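Local coordinates for magnesium-protoporphyrin O-methyltransferase (Synechocystis sp., PDB 4QDJ), which transfers a methyl group from S-adenosylmethionine to magnesium-protoporphyrin IX, forming its 13-monomethyl ester in chlorophyll biosynthesis, at residues R13-R25 / S90-Q102. Residues are numbered along the deposited sequence; the frame is centred on the assembly and turned at random. Where two conformers were deposited one is given.
Sequences RDYFNSTGFDRWR and SDISEKMVGEAQQ. With SAM (S-adenosylmethionine), chain B.
The ring of Phe-21 lies against the first two turns of helix 94-108, with the aliphatic chain of Lys-95 folded over one face and Met-96 SD and Glu-99 CB at its edge. Lys-95 CE stands 3.9 Å from the Phe-21 centroid, a CH-pi contact, while Met-96 SD makes a Met-aromatic contact, 3.7 Å from Phe-21 CD1. With CG of Phe-21 anti to the backbone N (chi1 172°), the ring reaches across to the neighbouring helix. Bends at chi2 and chi3 curl Lys-95 over it, and one water bridges Lys-95 NZ to Ser-18 O. Arg-25 NH1 and Glu-99 OE1 form a salt bridge of 3.2 Å by charge alone, the oxygen over the guanidinium face with no N-H aimed at it.

Asn-17 OD1 accepts from Ser-93 OG at 2.7 Å and from Lys-95 N at 3.2 Å, the latter nearly straight (170°), the donors arriving from opposite faces of the amide plane. Ser-93, the N-cap residue, also accepts from Met-96 N through OG. Shortened to an alanine, the Asn-17 side chain would probably leave Lys-95 N and the Ser-93 hydroxyl without this shared acceptor and weaken the tie between the segments.

Phe-16, from the N-terminal segment, lies over the ribose of S-adenosylmethionine, whose hydroxyls O2' and O3' bond to the Asp-91 carboxylate. An acidic residue ending the second strand and gripping the ribose is characteristic of class I Rossmann-like methyltransferases.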
# COMPACT_ATOMS: atom_id res chain seq x y z
N ARG A 13 8.99 -8.24 -7.86
CA ARG A 13 8.08 -8.30 -9.00
C ARG A 13 7.86 -9.73 -9.49
O ARG A 13 6.73 -10.16 -9.69
CB ARG A 13 8.60 -7.45 -10.16
CG ARG A 13 7.68 -7.45 -11.37
CD ARG A 13 8.42 -7.03 -12.63
NE ARG A 13 9.50 -7.96 -12.93
CZ ARG A 13 10.32 -7.84 -13.97
NH1 ARG A 13 10.19 -6.83 -14.81
NH2 ARG A 13 11.28 -8.74 -14.16
N ASP A 14 8.96 -10.46 -9.68
CA ASP A 14 8.88 -11.84 -10.17
C ASP A 14 8.13 -12.74 -9.19
O ASP A 14 7.40 -13.64 -9.59
CB ASP A 14 10.27 -12.40 -10.44
CG ASP A 14 10.97 -11.72 -11.59
OD1 ASP A 14 10.31 -10.93 -12.31
OD2 ASP A 14 12.17 -11.97 -11.79
N TYR A 15 8.33 -12.49 -7.90
CA TYR A 15 7.64 -13.25 -6.86
C TYR A 15 6.13 -13.05 -6.95
O TYR A 15 5.36 -14.02 -6.95
CB TYR A 15 8.15 -12.85 -5.47
CG TYR A 15 7.34 -13.41 -4.33
CD1 TYR A 15 7.44 -14.75 -3.96
CD2 TYR A 15 6.48 -12.60 -3.60
CE1 TYR A 15 6.70 -15.26 -2.91
CE2 TYR A 15 5.74 -13.10 -2.55
CZ TYR A 15 5.85 -14.43 -2.20
OH TYR A 15 5.11 -14.92 -1.15
N PHE A 16 5.70 -11.80 -7.03
CA PHE A 16 4.27 -11.50 -7.09
C PHE A 16 3.66 -11.76 -8.47
O PHE A 16 2.44 -11.70 -8.64
CB PHE A 16 3.99 -10.07 -6.63
CG PHE A 16 4.06 -9.90 -5.14
CD1 PHE A 16 2.99 -10.29 -4.34
CD2 PHE A 16 5.18 -9.36 -4.54
CE1 PHE A 16 3.05 -10.14 -2.97
CE2 PHE A 16 5.24 -9.21 -3.16
CZ PHE A 16 4.18 -9.60 -2.38
N ASN A 17 4.50 -12.06 -9.45
CA ASN A 17 4.02 -12.51 -10.76
C ASN A 17 4.00 -14.03 -10.85
O ASN A 17 3.51 -14.60 -11.83
CB ASN A 17 4.86 -11.92 -11.89
CG ASN A 17 4.44 -10.52 -12.26
OD1 ASN A 17 3.32 -10.09 -11.96
ND2 ASN A 17 5.33 -9.79 -12.92
N SER A 18 4.53 -14.69 -9.83
CA SER A 18 4.58 -16.15 -9.81
C SER A 18 3.85 -16.73 -8.60
O SER A 18 2.66 -16.47 -8.40
CB SER A 18 6.02 -16.66 -9.89
OG SER A 18 6.82 -16.10 -8.87
N THR A 19 4.57 -17.49 -7.78
CA THR A 19 3.93 -18.16 -6.65
C THR A 19 3.39 -17.17 -5.62
O THR A 19 2.43 -17.49 -4.91
CB THR A 19 4.86 -19.21 -5.99
OG1 THR A 19 4.08 -20.05 -5.13
CG2 THR A 19 5.97 -18.54 -5.19
N GLY A 20 3.98 -15.99 -5.55
CA GLY A 20 3.52 -14.96 -4.63
C GLY A 20 2.12 -14.49 -4.97
O GLY A 20 1.33 -14.17 -4.09
N PHE A 21 1.81 -14.45 -6.27
CA PHE A 21 0.47 -14.08 -6.70
C PHE A 21 -0.55 -15.07 -6.16
O PHE A 21 -1.55 -14.68 -5.57
CB PHE A 21 0.37 -14.03 -8.22
CG PHE A 21 -1.03 -13.85 -8.73
CD1 PHE A 21 -1.68 -12.64 -8.56
CD2 PHE A 21 -1.69 -14.88 -9.36
CE1 PHE A 21 -2.97 -12.47 -9.01
CE2 PHE A 21 -2.99 -14.72 -9.82
CZ PHE A 21 -3.63 -13.51 -9.64
N ASP A 22 -0.28 -16.36 -6.36
CA ASP A 22 -1.20 -17.40 -5.93
C ASP A 22 -1.43 -17.36 -4.42
O ASP A 22 -2.56 -17.49 -3.95
CB ASP A 22 -0.67 -18.78 -6.35
CG ASP A 22 -0.54 -18.90 -7.85
OD1 ASP A 22 -1.42 -18.39 -8.58
OD2 ASP A 22 0.45 -19.51 -8.31
N ARG A 23 -0.35 -17.17 -3.66
CA ARG A 23 -0.44 -17.19 -2.21
C ARG A 23 -1.14 -15.95 -1.66
O ARG A 23 -1.99 -16.06 -0.78
CB ARG A 23 0.95 -17.35 -1.59
CG ARG A 23 1.63 -18.65 -2.00
CD ARG A 23 3.09 -18.68 -1.59
NE ARG A 23 3.83 -19.74 -2.27
CZ ARG A 23 4.08 -20.94 -1.74
NH1 ARG A 23 3.65 -21.24 -0.52
NH2 ARG A 23 4.76 -21.84 -2.44
N TRP A 24 -0.80 -14.78 -2.19
CA TRP A 24 -1.38 -13.54 -1.69
C TRP A 24 -2.80 -13.27 -2.20
O TRP A 24 -3.59 -12.64 -1.50
CB TRP A 24 -0.43 -12.36 -1.90
CG TRP A 24 0.73 -12.44 -0.96
CD1 TRP A 24 1.97 -12.95 -1.23
CD2 TRP A 24 0.76 -12.04 0.41
NE1 TRP A 24 2.77 -12.87 -0.11
CE2 TRP A 24 2.04 -12.31 0.91
CE3 TRP A 24 -0.19 -11.46 1.27
CZ2 TRP A 24 2.41 -12.03 2.22
CZ3 TRP A 24 0.18 -11.18 2.57
CH2 TRP A 24 1.47 -11.47 3.04
N ARG A 25 -3.12 -13.75 -3.39
CA ARG A 25 -4.50 -13.66 -3.87
C ARG A 25 -5.40 -14.44 -2.93
O ARG A 25 -6.53 -14.04 -2.65
CB ARG A 25 -4.62 -14.18 -5.30
CG ARG A 25 -6.06 -14.31 -5.78
CD ARG A 25 -6.13 -14.77 -7.23
NE ARG A 25 -7.46 -15.25 -7.57
CZ ARG A 25 -7.84 -15.61 -8.80
NH1 ARG A 25 -6.98 -15.54 -9.80
NH2 ARG A 25 -9.08 -16.03 -9.01
N SER A 90 -1.64 1.46 -8.38
CA SER A 90 -0.59 0.92 -9.22
C SER A 90 0.21 -0.12 -8.46
O SER A 90 0.30 -0.07 -7.23
CB SER A 90 0.33 2.04 -9.71
OG SER A 90 0.86 2.77 -8.62
N ASP A 91 0.78 -1.06 -9.20
CA ASP A 91 1.56 -2.13 -8.60
C ASP A 91 2.61 -2.59 -9.61
O ASP A 91 2.37 -2.54 -10.82
CB ASP A 91 0.66 -3.29 -8.19
CG ASP A 91 1.33 -4.23 -7.20
OD1 ASP A 91 2.20 -5.02 -7.62
OD2 ASP A 91 0.97 -4.18 -6.00
N ILE A 92 3.76 -3.02 -9.12
CA ILE A 92 4.84 -3.44 -10.00
C ILE A 92 4.52 -4.78 -10.66
O ILE A 92 5.09 -5.13 -11.70
CB ILE A 92 6.18 -3.52 -9.23
CG1 ILE A 92 7.37 -3.50 -10.20
CG2 ILE A 92 6.22 -4.74 -8.31
CD1 ILE A 92 8.72 -3.38 -9.52
N SER A 93 3.58 -5.52 -10.07
CA SER A 93 3.19 -6.84 -10.57
C SER A 93 1.95 -6.78 -11.44
O SER A 93 0.87 -6.42 -10.98
CB SER A 93 2.96 -7.79 -9.39
OG SER A 93 2.21 -8.92 -9.80
N GLU A 94 2.10 -7.17 -12.71
CA GLU A 94 0.97 -7.19 -13.63
C GLU A 94 -0.11 -8.18 -13.20
O GLU A 94 -1.30 -7.96 -13.44
CB GLU A 94 1.43 -7.47 -15.07
CG GLU A 94 2.18 -8.78 -15.25
CD GLU A 94 2.65 -8.98 -16.67
OE1 GLU A 94 2.45 -8.07 -17.51
OE2 GLU A 94 3.21 -10.06 -16.97
N LYS A 95 0.30 -9.28 -12.56
CA LYS A 95 -0.67 -10.27 -12.09
C LYS A 95 -1.55 -9.71 -10.98
O LYS A 95 -2.77 -9.88 -11.00
CB LYS A 95 0.03 -11.56 -11.64
CG LYS A 95 0.68 -12.34 -12.77
CD LYS A 95 0.53 -13.84 -12.57
CE LYS A 95 -0.91 -14.29 -12.80
NZ LYS A 95 -1.03 -15.77 -12.79
N MET A 96 -0.93 -9.03 -10.02
CA MET A 96 -1.69 -8.42 -8.94
C MET A 96 -2.63 -7.35 -9.48
O MET A 96 -3.81 -7.30 -9.10
CB MET A 96 -0.75 -7.83 -7.87
CG MET A 96 0.16 -8.87 -7.20
SD MET A 96 -0.71 -10.00 -6.08
CE MET A 96 -0.84 -9.00 -4.60
N VAL A 97 -2.12 -6.50 -10.37
CA VAL A 97 -2.91 -5.45 -11.02
C VAL A 97 -4.12 -6.03 -11.76
O VAL A 97 -5.23 -5.51 -11.66
CB VAL A 97 -2.06 -4.65 -12.04
CG1 VAL A 97 -2.94 -3.81 -12.95
CG2 VAL A 97 -1.06 -3.78 -11.31
N GLY A 98 -3.88 -7.11 -12.50
CA GLY A 98 -4.94 -7.75 -13.26
C GLY A 98 -6.05 -8.25 -12.37
O GLY A 98 -7.23 -8.13 -12.70
N GLU A 99 -5.67 -8.82 -11.23
CA GLU A 99 -6.65 -9.31 -10.27
C GLU A 99 -7.42 -8.15 -9.64
O GLU A 99 -8.63 -8.25 -9.43
CB GLU A 99 -5.97 -10.16 -9.19
CG GLU A 99 -6.93 -10.81 -8.21
CD GLU A 99 -7.79 -11.89 -8.83
OE1 GLU A 99 -7.42 -12.40 -9.92
OE2 GLU A 99 -8.83 -12.24 -8.24
N ALA A 100 -6.73 -7.06 -9.34
CA ALA A 100 -7.37 -5.88 -8.78
C ALA A 100 -8.48 -5.38 -9.71
O ALA A 100 -9.59 -5.08 -9.26
CB ALA A 100 -6.35 -4.77 -8.54
N GLN A 101 -8.17 -5.30 -11.00
CA GLN A 101 -9.16 -4.85 -11.98
C GLN A 101 -10.33 -5.82 -12.08
O GLN A 101 -11.48 -5.41 -12.21
CB GLN A 101 -8.50 -4.64 -13.35
CG GLN A 101 -9.48 -4.28 -14.46
CD GLN A 101 -10.33 -3.06 -14.13
OE1 GLN A 101 -9.89 -2.14 -13.44
NE2 GLN A 101 -11.57 -3.06 -14.62
N GLN A 102 -10.04 -7.12 -12.03
CA GLN A 102 -11.09 -8.13 -12.07
C GLN A 102 -12.02 -8.01 -10.87
O GLN A 102 -13.24 -8.03 -11.02
CB GLN A 102 -10.49 -9.54 -12.15
CG GLN A 102 -9.92 -9.89 -13.51
CD GLN A 102 -10.99 -9.95 -14.59
OE1 GLN A 102 -12.10 -10.43 -14.35
NE2 GLN A 102 -10.66 -9.45 -15.77
N SAM B . -0.75 -2.45 -0.51
CA SAM B . -1.51 -3.67 -0.79
C SAM B . -2.38 -4.05 0.40
O SAM B . -2.07 -3.70 1.54
OXT SAM B . -3.41 -4.71 0.24
CB SAM B . -0.60 -4.83 -1.20
CG SAM B . 0.48 -5.26 -0.20
SD SAM B . 1.41 -6.70 -0.78
CE SAM B . 2.13 -7.32 0.77
C5' SAM B . 2.86 -5.90 -1.48
C4' SAM B . 2.60 -5.41 -2.90
O4' SAM B . 3.54 -4.40 -3.21
C3' SAM B . 2.75 -6.50 -3.95
O3' SAM B . 1.59 -6.54 -4.74
C2' SAM B . 3.92 -6.05 -4.80
O2' SAM B . 3.75 -6.37 -6.16
C1' SAM B . 3.92 -4.55 -4.56
N9 SAM B . 5.23 -3.91 -4.79
C8 SAM B . 6.45 -4.33 -4.34
N7 SAM B . 7.38 -3.45 -4.78
C5 SAM B . 6.76 -2.49 -5.50
C6 SAM B . 7.23 -1.37 -6.17
N6 SAM B . 8.53 -1.09 -6.17
N1 SAM B . 6.34 -0.55 -6.83
C2 SAM B . 4.99 -0.84 -6.82
N3 SAM B . 4.53 -1.96 -6.16
C4 SAM B . 5.41 -2.76 -5.51
O HOH W 1 4.92 -7.07 -13.74
O HOH W 2 1.06 -17.07 -10.84
O HOH W 3 -2.01 -18.32 -11.15